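Local coordinates for protein bacterial leucyl aminopeptidase (Legionella pneumophila, PDB 6ESL) that probably removes amino-terminal residues, leucine among them, from peptides as a secreted zinc-dependent aminopeptidase of peptidase family M28, at residues Arg146-Ala157 with Phe180-Leu191. Sequence-based numbering, arbitrary orientation.
Sequences RSATKDTGVETA and FVKTGWYKQPSL
In the zinc-aminopeptidase fold of family M28, the hairpin formed by strands 176-183 and 188-195 edges the mixed sheet, and its turn and adjoining strand ends meet the loop and first turns of helix 151-170. Gln-188 CG stands opposite the backbone N (chi1 -177°) on an extended chain, which carries the amide between the loop and the start of the helix. There NE2 donates to two carbonyls: Arg-146 O at 2.9 Å, where it stands above the carbonyl plane, and Gly-153 O at 3.0 Å, which lies in the plane of the glutamine amide. A primary amide suits this place because it offers two N-H groups, while OE1 accepts from the backbone of Ala-255. Gly-153, lacking a side chain, lets Ser-147 O and the amide come close to the helix. The backbone N of Gln-188 gives a nearly straight bond (169°) to Ala-148 O at 3.1 Å. Small Ala-148 lets its CB fit beside Tyr-186 CD1, 3.8 Å away, and Thr-149 CG2 meets the same ring. Lys-187 lays CB, CG and CD across Val-154 CG2, CG at 3.6 Å, then bends at chi3 (81°) toward Asp-151 OD1. Further along, Ala-157 CB packs on Pro-189 CD (3.8 Å), and Ala-157 O approaches the edge of the Phe-180 ring. Arg-146 NE bonds to Met-210 O, and NH1 and NH2 to the carbonyls of Pro-218 and Gly-219, about 8 Å from a zinc ion. The buried Gln-188 amide thus grips one loop and one helix carbonyl, consistent with holding the helix start against the hairpin, whereas the exposed Lys-187–Asp-151 salt bridge is long and weak.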
loop_
_atom_site.group_PDB
_atom_site.type_symbol
_atom_site.label_atom_id
_atom_site.label_comp_id
_atom_site.label_asym_id
_atom_site.label_seq_id
_atom_site.Cartn_x
_atom_site.Cartn_y
_atom_site.Cartn_z
ATOM N N ARG B 146 11.359 -26.226 19.131
ATOM C CA ARG B 146 11.584 -26.603 17.730
ATOM C C ARG B 146 12.709 -25.768 17.150
ATOM O O ARG B 146 12.697 -25.400 15.955
ATOM C CB ARG B 146 10.287 -26.467 16.982
ATOM C CG ARG B 146 9.045 -27.126 17.680
ATOM C CD ARG B 146 7.815 -26.983 16.812
ATOM N NE ARG B 146 7.373 -25.564 16.546
ATOM C CZ ARG B 146 6.558 -24.858 17.332
ATOM N NH1 ARG B 146 6.121 -25.339 18.512
ATOM N NH2 ARG B 146 6.103 -23.667 16.940
ATOM N N SER B 147 13.727 -25.530 17.996
ATOM C CA SER B 147 14.926 -24.836 17.616
ATOM C C SER B 147 15.723 -25.502 16.517
ATOM O O SER B 147 15.959 -26.729 16.560
ATOM C CB SER B 147 15.813 -24.719 18.816
ATOM O OG SER B 147 17.024 -24.038 18.545
ATOM N N ALA B 148 16.212 -24.658 15.574
ATOM C CA ALA B 148 16.888 -25.128 14.419
ATOM C C ALA B 148 18.247 -25.816 14.748
ATOM O O ALA B 148 18.799 -26.453 13.891
ATOM C CB ALA B 148 17.090 -24.020 13.450
ATOM N N THR B 149 18.735 -25.670 15.963
ATOM C CA THR B 149 20.036 -26.252 16.362
ATOM C C THR B 149 19.815 -27.535 17.147
ATOM O O THR B 149 20.826 -28.071 17.617
ATOM C CB THR B 149 20.860 -25.315 17.305
ATOM O OG1 THR B 149 20.051 -24.942 18.432
ATOM C CG2 THR B 149 21.324 -24.048 16.569
ATOM N N LYS B 150 18.570 -27.951 17.343
ATOM C CA LYS B 150 18.225 -29.117 18.182
ATOM C C LYS B 150 17.560 -30.271 17.479
ATOM O O LYS B 150 16.873 -30.121 16.484
ATOM C CB LYS B 150 17.316 -28.682 19.323
ATOM C CG LYS B 150 17.916 -27.532 20.142
ATOM C CD LYS B 150 19.139 -28.043 20.912
ATOM C CE LYS B 150 19.279 -27.335 22.229
ATOM N NZ LYS B 150 19.890 -26.064 22.016
ATOM N N ASP B 151 17.718 -31.471 18.079
ATOM C CA ASP B 151 17.054 -32.675 17.538
ATOM C C ASP B 151 15.556 -32.547 17.458
ATOM O O ASP B 151 14.953 -32.949 16.468
ATOM C CB ASP B 151 17.479 -33.954 18.299
ATOM C CG ASP B 151 18.926 -34.321 18.054
ATOM O OD1 ASP B 151 19.485 -33.992 16.976
ATOM O OD2 ASP B 151 19.517 -34.986 18.942
ATOM N N THR B 152 14.953 -31.903 18.427
ATOM C CA THR B 152 13.511 -31.605 18.364
ATOM C C THR B 152 13.108 -30.756 17.174
ATOM O O THR B 152 12.025 -30.968 16.637
ATOM C CB THR B 152 12.973 -30.991 19.699
ATOM O OG1 THR B 152 13.764 -29.880 20.061
ATOM C CG2 THR B 152 13.129 -32.077 20.840
ATOM N N GLY B 153 14.011 -29.838 16.766
ATOM C CA GLY B 153 13.886 -28.985 15.537
ATOM C C GLY B 153 13.897 -29.879 14.322
ATOM O O GLY B 153 13.129 -29.687 13.358
ATOM N N VAL B 154 14.762 -30.884 14.379
ATOM C CA VAL B 154 14.868 -31.801 13.276
ATOM C C VAL B 154 13.628 -32.681 13.205
ATOM O O VAL B 154 13.064 -32.836 12.119
ATOM C CB VAL B 154 16.193 -32.691 13.373
ATOM C CG1 VAL B 154 16.273 -33.832 12.344
ATOM C CG2 VAL B 154 17.419 -31.781 13.246
ATOM N N GLU B 155 13.243 -33.259 14.339
ATOM C CA GLU B 155 12.030 -34.111 14.395
ATOM C C GLU B 155 10.787 -33.333 13.859
ATOM O O GLU B 155 9.907 -33.908 13.204
ATOM C CB GLU B 155 11.744 -34.567 15.841
ATOM C CG GLU B 155 12.738 -35.567 16.486
ATOM C CD GLU B 155 12.634 -35.588 18.054
ATOM O OE1 GLU B 155 11.563 -35.208 18.637
ATOM O OE2 GLU B 155 13.640 -36.005 18.747
ATOM N N THR B 156 10.705 -31.996 14.143
ATOM C CA THR B 156 9.570 -31.236 13.688
ATOM C C THR B 156 9.518 -31.274 12.184
ATOM O O THR B 156 8.479 -31.493 11.585
ATOM C CB THR B 156 9.684 -29.732 14.160
ATOM O OG1 THR B 156 9.703 -29.678 15.587
ATOM C CG2 THR B 156 8.543 -28.845 13.632
ATOM N N ALA B 157 10.656 -30.997 11.544
ATOM C CA ALA B 157 10.690 -30.969 10.093
ATOM C C ALA B 157 10.286 -32.342 9.450
ATOM O O ALA B 157 9.530 -32.409 8.441
ATOM C CB ALA B 157 12.109 -30.607 9.637
ATOM N N PHE B 180 13.597 -31.482 1.329
ATOM C CA PHE B 180 14.253 -30.633 2.275
ATOM C C PHE B 180 15.210 -29.713 1.561
ATOM O O PHE B 180 15.903 -30.124 0.632
ATOM C CB PHE B 180 15.029 -31.402 3.328
ATOM C CG PHE B 180 14.169 -32.070 4.371
ATOM C CD1 PHE B 180 13.089 -31.387 4.978
ATOM C CD2 PHE B 180 14.478 -33.392 4.812
ATOM C CE1 PHE B 180 12.326 -31.993 5.965
ATOM C CE2 PHE B 180 13.742 -34.003 5.812
ATOM C CZ PHE B 180 12.641 -33.332 6.365
ATOM N N VAL B 181 15.243 -28.453 2.004
ATOM C CA VAL B 181 16.324 -27.562 1.705
ATOM C C VAL B 181 17.169 -27.365 2.944
ATOM O O VAL B 181 16.701 -26.882 3.959
ATOM C CB VAL B 181 15.801 -26.214 1.232
ATOM C CG1 VAL B 181 16.986 -25.262 0.978
ATOM C CG2 VAL B 181 15.004 -26.393 -0.052
ATOM N N LYS B 182 18.441 -27.717 2.838
ATOM C CA LYS B 182 19.391 -27.550 3.918
ATOM C C LYS B 182 19.611 -26.098 4.402
ATOM O O LYS B 182 19.344 -25.104 3.703
ATOM C CB LYS B 182 20.712 -28.270 3.583
ATOM C CG LYS B 182 20.539 -29.759 3.539
ATOM C CD LYS B 182 21.860 -30.424 3.183
ATOM C CE LYS B 182 21.715 -31.918 3.158
ATOM N NZ LYS B 182 23.042 -32.491 2.778
ATOM N N THR B 183 20.034 -26.027 5.659
ATOM C CA THR B 183 20.108 -24.753 6.400
ATOM C C THR B 183 21.541 -24.455 6.889
ATOM O O THR B 183 21.733 -24.076 8.026
ATOM C CB THR B 183 19.176 -24.847 7.590
ATOM O OG1 THR B 183 17.929 -25.455 7.184
ATOM C CG2 THR B 183 18.876 -23.425 8.088
ATOM N N GLY B 184 22.542 -24.773 6.084
ATOM C CA GLY B 184 23.934 -24.697 6.555
ATOM C C GLY B 184 24.232 -25.409 7.866
ATOM O O GLY B 184 23.968 -26.584 7.991
ATOM N N TRP B 185 24.869 -24.706 8.809
ATOM C CA TRP B 185 25.273 -25.359 10.040
ATOM C C TRP B 185 24.085 -25.768 10.859
ATOM O O TRP B 185 24.190 -26.576 11.757
ATOM C CB TRP B 185 26.474 -24.548 10.741
ATOM C CG TRP B 185 25.855 -23.679 11.699
ATOM C CD1 TRP B 185 25.068 -22.626 11.396
ATOM C CD2 TRP B 185 25.801 -23.837 13.120
ATOM N NE1 TRP B 185 24.544 -22.084 12.526
ATOM C CE2 TRP B 185 24.975 -22.806 13.611
ATOM C CE3 TRP B 185 26.377 -24.728 14.035
ATOM C CZ2 TRP B 185 24.709 -22.637 14.965
ATOM C CZ3 TRP B 185 26.108 -24.557 15.399
ATOM C CH2 TRP B 185 25.282 -23.517 15.844
ATOM N N TYR B 186 22.912 -25.199 10.587
ATOM C CA TYR B 186 21.745 -25.572 11.360
ATOM C C TYR B 186 21.255 -26.942 10.938
ATOM O O TYR B 186 21.063 -27.198 9.734
ATOM C CB TYR B 186 20.595 -24.567 11.167
ATOM C CG TYR B 186 20.908 -23.218 11.766
ATOM C CD1 TYR B 186 20.704 -22.968 13.119
ATOM C CD2 TYR B 186 21.454 -22.211 10.993
ATOM C CE1 TYR B 186 21.096 -21.765 13.715
ATOM C CE2 TYR B 186 21.760 -20.961 11.534
ATOM C CZ TYR B 186 21.561 -20.752 12.940
ATOM O OH TYR B 186 21.928 -19.544 13.542
ATOM N N LYS B 187 21.034 -27.813 11.912
ATOM C CA LYS B 187 20.579 -29.157 11.533
ATOM C C LYS B 187 19.133 -29.274 11.066
ATOM O O LYS B 187 18.820 -30.177 10.301
ATOM C CB LYS B 187 20.870 -30.160 12.641
ATOM C CG LYS B 187 20.304 -29.780 13.970
ATOM C CD LYS B 187 20.555 -30.879 15.001
ATOM C CE LYS B 187 21.977 -30.813 15.574
ATOM N NZ LYS B 187 21.893 -31.555 16.875
ATOM N N GLN B 188 18.240 -28.362 11.488
ATOM C CA GLN B 188 16.839 -28.334 10.926
ATOM C C GLN B 188 16.781 -27.861 9.478
ATOM O O GLN B 188 17.190 -26.723 9.186
ATOM C CB GLN B 188 15.942 -27.437 11.783
ATOM C CG GLN B 188 14.462 -27.302 11.462
ATOM C CD GLN B 188 13.849 -26.278 12.372
ATOM O OE1 GLN B 188 14.124 -25.050 12.188
ATOM N NE2 GLN B 188 13.041 -26.716 13.386
ATOM N N PRO B 189 16.308 -28.697 8.554
ATOM C CA PRO B 189 16.059 -28.274 7.186
ATOM C C PRO B 189 14.755 -27.556 7.064
ATOM O O PRO B 189 13.839 -27.726 7.942
ATOM C CB PRO B 189 15.940 -29.566 6.420
ATOM C CG PRO B 189 15.474 -30.562 7.421
ATOM C CD PRO B 189 15.773 -30.086 8.805
ATOM N N SER B 190 14.669 -26.715 6.000
ATOM C CA SER B 190 13.411 -26.250 5.560
ATOM C C SER B 190 12.651 -27.381 4.755
ATOM O O SER B 190 13.248 -28.130 3.989
ATOM C CB SER B 190 13.484 -24.947 4.768
ATOM O OG SER B 190 13.965 -23.819 5.528
ATOM N N LEU B 191 11.326 -27.408 4.909
ATOM C CA LEU B 191 10.429 -28.328 4.175
ATOM C C LEU B 191 9.744 -27.593 3.051
ATOM O O LEU B 191 8.988 -26.639 3.279
ATOM C CB LEU B 191 9.377 -28.882 5.082
ATOM C CG LEU B 191 8.263 -29.737 4.389
ATOM C CD1 LEU B 191 8.905 -30.921 3.631
ATOM C CD2 LEU B 191 7.288 -30.157 5.480
#